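Local coordinates for protein glyoxylate reductase (Paecilomyces sp. J18, PDB 3WNV) that probably reduces glyoxylate to glycolate with a nicotinamide cofactor, as a member of the D-isomer specific 2-hydroxyacid dehydrogenase family, at residues K228-A231 with K232-D235; F201-L204 with L205-D209; G34-E37 with K38-N42. All coordinates share one frame; numbering follows the deposited sequence.

From the N terminus, contact 3 (34-42) comes first: strand 27-31, at the edge of the five-stranded parallel sheet, turns through two glycines into helix 36-45, which packs on helix 69-74. Contact 2 (201-209) follows much later, on the helix joining strand 197-198 to strand 210-213 in the seven-stranded sheet of the NAD-binding domain. Contact 1 (228-235) then ends helix 227-232 and leads to strand 237-241. Each spans adjoining turns of one helix or its end, so none closes a long loop, nests or crosses. Contacts 1 and 2 touch through the salt bridges Lys232-Asp202 and Lys234-Asp209; contact 3 lies on the opposite side of the chain's centre, about 45 Å from contact 1 between centres.

Contact 1: K228-A231 with K232-D235; sequences KELA and KMKD
Leu230 and Met233 form the buried, packed side of this helix end, where Leu230 CD2 meets Met233 SD at 4.0 Å and the two side chains cross at a slant. Met233 CG stands anti to its carbonyl carbon (chi1 -65°), and the straight chain beyond carries SD and CE to this leucine methyl. Both side chains also rest on Ile239 of strand 237-241, so the pair faces the sheet of a Rossmann-type NAD-binding domain, in which helix 227-232 precedes that strand. The backbone leaves the helix here: Met233 N donates to Leu230 O at 3.1 Å, whereas Lys232 N makes only weak bonds to Lys228 O and Glu229 O. The other side is open and watered. Lys228, bent at chi3 and chi4, brings its CE to 3.6 Å from Lys232 NZ, and the two ammonium nitrogens, Lys228 NZ and Lys232 NZ, lie 4.1 Å apart. Their like charges are probably eased by the salt bridge of Lys232 to Asp202 and by a water that accepts from Lys232 NZ at 2.6 Å and donates to Glu229 OE2; Glu229 OE1 accepts from Gly226 N. A second water donates to Ala231 O and Met233 O, joining the last helical turn to the outgoing loop.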
loop_
_atom_site.group_PDB
_atom_site.type_symbol
_atom_site.label_atom_id
_atom_site.label_comp_id
_atom_site.label_asym_id
_atom_site.label_seq_id
_atom_site.Cartn_x
_atom_site.Cartn_y
_atom_site.Cartn_z
ATOM N N LYS A 228 12.545 -3.726 19.749
ATOM C CA LYS A 228 12.506 -5.100 20.272
ATOM C C LYS A 228 12.598 -6.103 19.124
ATOM O O LYS A 228 13.352 -7.083 19.197
ATOM C CB LYS A 228 11.204 -5.368 21.057
ATOM C CG LYS A 228 11.372 -5.704 22.546
ATOM C CD LYS A 228 10.240 -6.634 23.051
ATOM C CE LYS A 228 10.586 -8.129 22.861
ATOM N NZ LYS A 228 11.958 -8.530 23.398
ATOM N N GLU A 229 11.819 -5.869 18.066
ATOM C CA GLU A 229 11.780 -6.785 16.936
ATOM C C GLU A 229 13.050 -6.762 16.102
ATOM O O GLU A 229 13.508 -7.796 15.620
ATOM C CB GLU A 229 10.576 -6.459 16.041
ATOM C CG GLU A 229 9.218 -6.787 16.697
ATOM C CD GLU A 229 8.853 -5.848 17.830
ATOM O OE1 GLU A 229 9.289 -4.657 17.822
ATOM O OE2 GLU A 229 8.140 -6.303 18.747
ATOM N N LEU A 230 13.635 -5.584 15.927
ATOM C CA LEU A 230 14.877 -5.474 15.189
ATOM C C LEU A 230 15.959 -6.259 15.921
ATOM O O LEU A 230 16.833 -6.875 15.286
ATOM C CB LEU A 230 15.291 -4.003 15.067
ATOM C CG LEU A 230 14.344 -3.210 14.159
ATOM C CD1 LEU A 230 14.552 -1.722 14.328
ATOM C CD2 LEU A 230 14.510 -3.612 12.668
ATOM N N ALA A 231 15.896 -6.233 17.247
ATOM C CA ALA A 231 16.947 -6.846 18.040
ATOM C C ALA A 231 16.855 -8.364 17.937
ATOM O O ALA A 231 17.866 -9.058 18.102
ATOM C CB ALA A 231 16.867 -6.379 19.496
ATOM N N LYS A 232 15.653 -8.873 17.650
ATOM C CA LYS A 232 15.464 -10.303 17.414
ATOM C C LYS A 232 15.923 -10.785 16.041
ATOM O O LYS A 232 16.072 -11.990 15.851
ATOM C CB LYS A 232 14.003 -10.692 17.602
ATOM C CG LYS A 232 13.551 -10.724 19.047
ATOM C CD LYS A 232 12.026 -10.842 19.122
ATOM C CE LYS A 232 11.571 -10.866 20.565
ATOM N NZ LYS A 232 10.084 -10.922 20.686
ATOM N N MET A 233 16.116 -9.881 15.082
ATOM C CA MET A 233 16.465 -10.323 13.726
ATOM C C MET A 233 17.927 -10.821 13.684
ATOM O O MET A 233 18.669 -10.638 14.664
ATOM C CB MET A 233 16.211 -9.225 12.697
ATOM C CG MET A 233 14.737 -8.876 12.556
ATOM S SD MET A 233 14.555 -7.474 11.463
ATOM C CE MET A 233 12.765 -7.155 11.546
ATOM N N LYS A 234 18.316 -11.479 12.588
ATOM C CA LYS A 234 19.706 -11.916 12.355
ATOM C C LYS A 234 20.597 -10.703 12.226
ATOM O O LYS A 234 20.192 -9.743 11.594
ATOM C CB LYS A 234 19.815 -12.600 10.998
ATOM C CG LYS A 234 19.237 -13.970 10.915
ATOM C CD LYS A 234 19.525 -14.518 9.542
ATOM C CE LYS A 234 19.398 -16.006 9.537
ATOM N NZ LYS A 234 20.289 -16.520 8.456
ATOM N N ASP A 235 21.818 -10.741 12.764
ATOM C CA ASP A 235 22.813 -9.713 12.399
ATOM C C ASP A 235 22.975 -9.711 10.868
ATOM O O ASP A 235 23.102 -10.782 10.261
ATOM C CB ASP A 235 24.180 -10.022 13.041
ATOM C CG ASP A 235 24.195 -9.793 14.544
ATOM O OD1 ASP A 235 23.292 -9.115 15.079
ATOM O OD2 ASP A 235 25.147 -10.266 15.194
HETATM O O HOH W 1 8.543 -9.498 19.114
HETATM O O HOH W 2 19.359 -11.677 17.670
#

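Contact 2: F201-L204 with L205-D209; sequences FDEL and LAQSD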
loop_
_atom_site.group_PDB
_atom_site.type_symbol
_atom_site.label_atom_id
_atom_site.label_comp_id
_atom_site.label_asym_id
_atom_site.label_seq_id
_atom_site.Cartn_x
_atom_site.Cartn_y
_atom_site.Cartn_z
ATOM N N PHE A 201 5.753 -15.619 14.773
ATOM C CA PHE A 201 6.324 -14.271 14.619
ATOM C C PHE A 201 7.801 -14.272 15.047
ATOM O O PHE A 201 8.668 -13.812 14.314
ATOM C CB PHE A 201 5.462 -13.261 15.414
ATOM C CG PHE A 201 5.855 -11.802 15.231
ATOM C CD1 PHE A 201 5.428 -11.076 14.133
ATOM C CD2 PHE A 201 6.603 -11.141 16.203
ATOM C CE1 PHE A 201 5.777 -9.696 13.973
ATOM C CE2 PHE A 201 6.959 -9.776 16.057
ATOM C CZ PHE A 201 6.537 -9.057 14.923
ATOM N N ASP A 202 8.099 -14.776 16.245
ATOM C CA ASP A 202 9.480 -14.792 16.714
ATOM C C ASP A 202 10.401 -15.601 15.791
ATOM O O ASP A 202 11.549 -15.220 15.561
ATOM C CB ASP A 202 9.553 -15.326 18.149
ATOM C CG ASP A 202 9.119 -14.295 19.192
ATOM O OD1 ASP A 202 8.995 -13.105 18.853
ATOM O OD2 ASP A 202 8.913 -14.687 20.368
ATOM N N GLU A 203 9.894 -16.687 15.217
ATOM C CA GLU A 203 10.699 -17.502 14.310
ATOM C C GLU A 203 10.942 -16.788 12.989
ATOM O O GLU A 203 12.004 -16.962 12.351
ATOM C CB GLU A 203 10.017 -18.859 14.042
ATOM C CG GLU A 203 10.144 -19.892 15.139
ATOM C CD GLU A 203 9.204 -21.098 14.926
ATOM O OE1 GLU A 203 8.104 -20.936 14.318
ATOM O OE2 GLU A 203 9.570 -22.213 15.381
ATOM N N LEU A 204 9.984 -15.955 12.575
ATOM C CA LEU A 204 10.106 -15.195 11.338
ATOM C C LEU A 204 11.236 -14.169 11.502
ATOM O O LEU A 204 12.050 -13.966 10.594
ATOM C CB LEU A 204 8.798 -14.481 10.987
ATOM C CG LEU A 204 8.772 -13.798 9.618
ATOM C CD1 LEU A 204 8.711 -14.842 8.524
ATOM C CD2 LEU A 204 7.544 -12.859 9.513
ATOM N N LEU A 205 11.301 -13.568 12.687
ATOM C CA LEU A 205 12.320 -12.566 12.954
ATOM C C LEU A 205 13.681 -13.252 13.002
ATOM O O LEU A 205 14.655 -12.735 12.465
ATOM C CB LEU A 205 12.048 -11.869 14.292
ATOM C CG LEU A 205 10.813 -10.960 14.335
ATOM C CD1 LEU A 205 10.441 -10.623 15.765
ATOM C CD2 LEU A 205 11.027 -9.675 13.490
ATOM N N ALA A 206 13.737 -14.427 13.618
ATOM C CA ALA A 206 15.005 -15.141 13.799
ATOM C C ALA A 206 15.585 -15.694 12.516
ATOM O O ALA A 206 16.795 -15.714 12.337
ATOM C CB ALA A 206 14.832 -16.276 14.794
ATOM N N GLN A 207 14.730 -16.175 11.621
ATOM C CA GLN A 207 15.197 -16.950 10.478
ATOM C C GLN A 207 15.310 -16.233 9.139
ATOM O O GLN A 207 15.952 -16.769 8.208
ATOM C CB GLN A 207 14.299 -18.183 10.301
ATOM C CG GLN A 207 14.222 -19.067 11.526
ATOM C CD GLN A 207 13.263 -20.212 11.332
ATOM O OE1 GLN A 207 12.960 -20.599 10.194
ATOM N NE2 GLN A 207 12.767 -20.766 12.439
ATOM N N SER A 208 14.701 -15.053 9.001
ATOM C CA SER A 208 14.741 -14.342 7.740
ATOM C C SER A 208 16.113 -13.724 7.416
ATOM O O SER A 208 16.672 -12.943 8.227
ATOM C CB SER A 208 13.726 -13.181 7.769
ATOM O OG SER A 208 12.463 -13.676 8.085
ATOM N N ASP A 209 16.654 -14.033 6.233
ATOM C CA ASP A 209 17.785 -13.240 5.731
ATOM C C ASP A 209 17.343 -11.902 5.142
ATOM O O ASP A 209 18.027 -10.858 5.274
ATOM C CB ASP A 209 18.565 -14.052 4.707
ATOM C CG ASP A 209 19.136 -15.294 5.327
ATOM O OD1 ASP A 209 19.949 -15.144 6.267
ATOM O OD2 ASP A 209 18.721 -16.421 4.954
#
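Phe201 and Leu205 meet one turn apart on helix 201-207, which leads into strand 210-213 of the Rossmann-type NAD-binding domain. Among the apolar contacts, Leu205 CD1 approaches the Phe201 ring obliquely, 3.6 Å from Phe201 CE2. The ring gets there because Phe201 CG lies beside the carbonyl carbon (chi1 -174°), while Leu205 CG takes the place beside its own backbone N. Leu205 also packs on Met233, and Leu204 on Ile181, so both leucines face inward, Leu204 and Leu205 meeting Phe211 of strand 210-213. On another side, Glu203 and Gln207 run alongside each other in the same direction, Gln207 NE2 lying 3.7 Å from Glu203 CB; the carboxylate and amide planes are 63° apart, and Glu203 OE1 is held by Ser200 N.

Backbone bonds bind the turns: Leu205 N donates to Phe201 O at 3.1 Å, Ala206 N to Asp202 O at 3.0 Å, and Gln207 N to Glu203 O. Ser208, the first residue past the helix, folds its hydroxyl back to the last turn. Two donors of this residue grip one carbonyl: Leu204 O accepts from Ser208 N at 3.3 Å and from Ser208 OG at 2.6 Å, OG lying 21° out of the carbonyl plane.

Contact 3: G34-E37 with K38-N42; sequences GGRE and KFLEN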
loop_
_atom_site.group_PDB
_atom_site.type_symbol
_atom_site.label_atom_id
_atom_site.label_comp_id
_atom_site.label_asym_id
_atom_site.label_seq_id
_atom_site.Cartn_x
_atom_site.Cartn_y
_atom_site.Cartn_z
ATOM N N GLY A 34 -9.816 21.431 -3.499
ATOM C CA GLY A 34 -10.375 22.543 -2.759
ATOM C C GLY A 34 -10.066 22.569 -1.270
ATOM O O GLY A 34 -10.228 23.600 -0.627
ATOM N N GLY A 35 -9.657 21.434 -0.714
ATOM C CA GLY A 35 -9.396 21.352 0.716
ATOM C C GLY A 35 -10.582 20.856 1.546
ATOM O O GLY A 35 -11.745 21.066 1.158
ATOM N N ARG A 36 -10.269 20.229 2.688
ATOM C CA ARG A 36 -11.245 19.644 3.612
ATOM C C ARG A 36 -12.326 20.612 4.015
ATOM O O ARG A 36 -13.503 20.244 4.027
ATOM C CB ARG A 36 -10.542 19.103 4.869
ATOM C CG ARG A 36 -11.453 18.532 5.953
ATOM C CD ARG A 36 -10.591 17.827 7.001
ATOM N NE ARG A 36 -11.319 16.963 7.946
ATOM C CZ ARG A 36 -11.497 15.647 7.794
ATOM N NH1 ARG A 36 -11.037 15.004 6.705
ATOM N NH2 ARG A 36 -12.144 14.966 8.736
ATOM N N GLU A 37 -11.937 21.850 4.336
ATOM C CA GLU A 37 -12.878 22.861 4.825
ATOM C C GLU A 37 -13.979 23.095 3.796
ATOM O O GLU A 37 -15.176 23.127 4.124
ATOM C CB GLU A 37 -12.126 24.168 5.132
ATOM C CG GLU A 37 -13.000 25.341 5.575
ATOM C CD GLU A 37 -12.431 26.697 5.143
ATOM O OE1 GLU A 37 -12.827 27.198 4.060
ATOM O OE2 GLU A 37 -11.591 27.257 5.886
ATOM N N LYS A 38 -13.559 23.247 2.543
ATOM C CA LYS A 38 -14.478 23.480 1.439
ATOM C C LYS A 38 -15.291 22.222 1.103
ATOM O O LYS A 38 -16.469 22.328 0.753
ATOM C CB LYS A 38 -13.693 23.932 0.215
ATOM C CG LYS A 38 -14.527 24.150 -1.031
ATOM C CD LYS A 38 -15.350 25.401 -0.937
ATOM C CE LYS A 38 -15.859 25.792 -2.315
ATOM N NZ LYS A 38 -16.147 24.572 -3.141
ATOM N N PHE A 39 -14.673 21.045 1.195
ATOM C CA PHE A 39 -15.431 19.811 0.999
ATOM C C PHE A 39 -16.539 19.724 2.050
ATOM O O PHE A 39 -17.703 19.493 1.716
ATOM C CB PHE A 39 -14.540 18.569 0.985
ATOM C CG PHE A 39 -15.308 17.297 0.768
ATOM C CD1 PHE A 39 -15.730 16.943 -0.508
ATOM C CD2 PHE A 39 -15.655 16.478 1.841
ATOM C CE1 PHE A 39 -16.476 15.795 -0.704
ATOM C CE2 PHE A 39 -16.412 15.330 1.641
ATOM C CZ PHE A 39 -16.812 14.992 0.364
ATOM N N LEU A 40 -16.199 19.964 3.313
ATOM C CA LEU A 40 -17.216 19.900 4.362
ATOM C C LEU A 40 -18.304 20.941 4.184
ATOM O O LEU A 40 -19.466 20.657 4.454
ATOM C CB LEU A 40 -16.590 19.953 5.767
ATOM C CG LEU A 40 -15.585 18.864 6.131
ATOM C CD1 LEU A 40 -14.931 19.206 7.443
ATOM C CD2 LEU A 40 -16.221 17.493 6.226
ATOM N N GLU A 41 -17.942 22.136 3.707
ATOM C CA GLU A 41 -18.926 23.172 3.402
ATOM C C GLU A 41 -19.887 22.738 2.299
ATOM O O GLU A 41 -21.079 22.999 2.390
ATOM C CB GLU A 41 -18.242 24.487 3.011
ATOM C CG GLU A 41 -17.892 25.381 4.199
ATOM C CD GLU A 41 -16.983 26.546 3.818
ATOM O OE1 GLU A 41 -16.925 26.893 2.614
ATOM O OE2 GLU A 41 -16.323 27.101 4.728
ATOM N N ASN A 42 -19.366 22.070 1.266
ATOM C CA ASN A 42 -20.216 21.573 0.189
ATOM C C ASN A 42 -21.206 20.569 0.739
ATOM O O ASN A 42 -22.383 20.625 0.427
ATOM C CB ASN A 42 -19.384 20.891 -0.918
ATOM C CG ASN A 42 -18.579 21.881 -1.756
ATOM O OD1 ASN A 42 -18.721 23.099 -1.606
ATOM N ND2 ASN A 42 -17.737 21.355 -2.655
HETATM O O HOH W 3 -10.731 23.923 2.138
#
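Arg36 and Leu40 meet on the first turns of helix 36-45, where the Leu40 CD1 methyl lies against the arginine stem, 3.8 Å from Arg36 CG. Arg36 is extended from CG to NE, with CG anti to the backbone N (chi1 177°), which carries the guanidinium on beyond the leucine to Asp68 and Glu70, both salt-bridged to NH2, while NH1 donates to the carbonyls of Thr64 and Pro66. Leu40 also touches Glu70 and Ala74, so helix 36-45 is joined to helix 69-74 by apolar contact and by charge. With an alanine at Leu40, the branch lying on Arg36 CG is lost, which is likely to open a gap beside Ala74 and leave the arginine stem freer to shift.

Phe39 turns to the buried side, where its ring meets Phe31 edge-to-face and packs on Leu7 and Ile9 of the sheet. On the exposed side Glu37 and Glu41 lie side by side and point the same way, their carboxylate planes 22° apart and OE1 of Glu37 3.6 Å from OE2 of Glu41. Lys38, bent at chi2 and chi4, donates a weak bond from NZ to Asn42 OD1.

Gly35 is the N-cap residue. Phe39 N donates to Gly35 O at 2.9 Å, Leu40 N follows to Arg36 O at 2.8 Å, and a water bridges Lys38 N to Gly34 O, serving an amide of the first turn. The backbone angles of both glycines would press a CB against the preceding carbonyl oxygen. The carboxylates of Glu37 and Glu41 probably repel each other and raise each other's proton affinity, an effect that solvent at this exposed surface is likely to weaken.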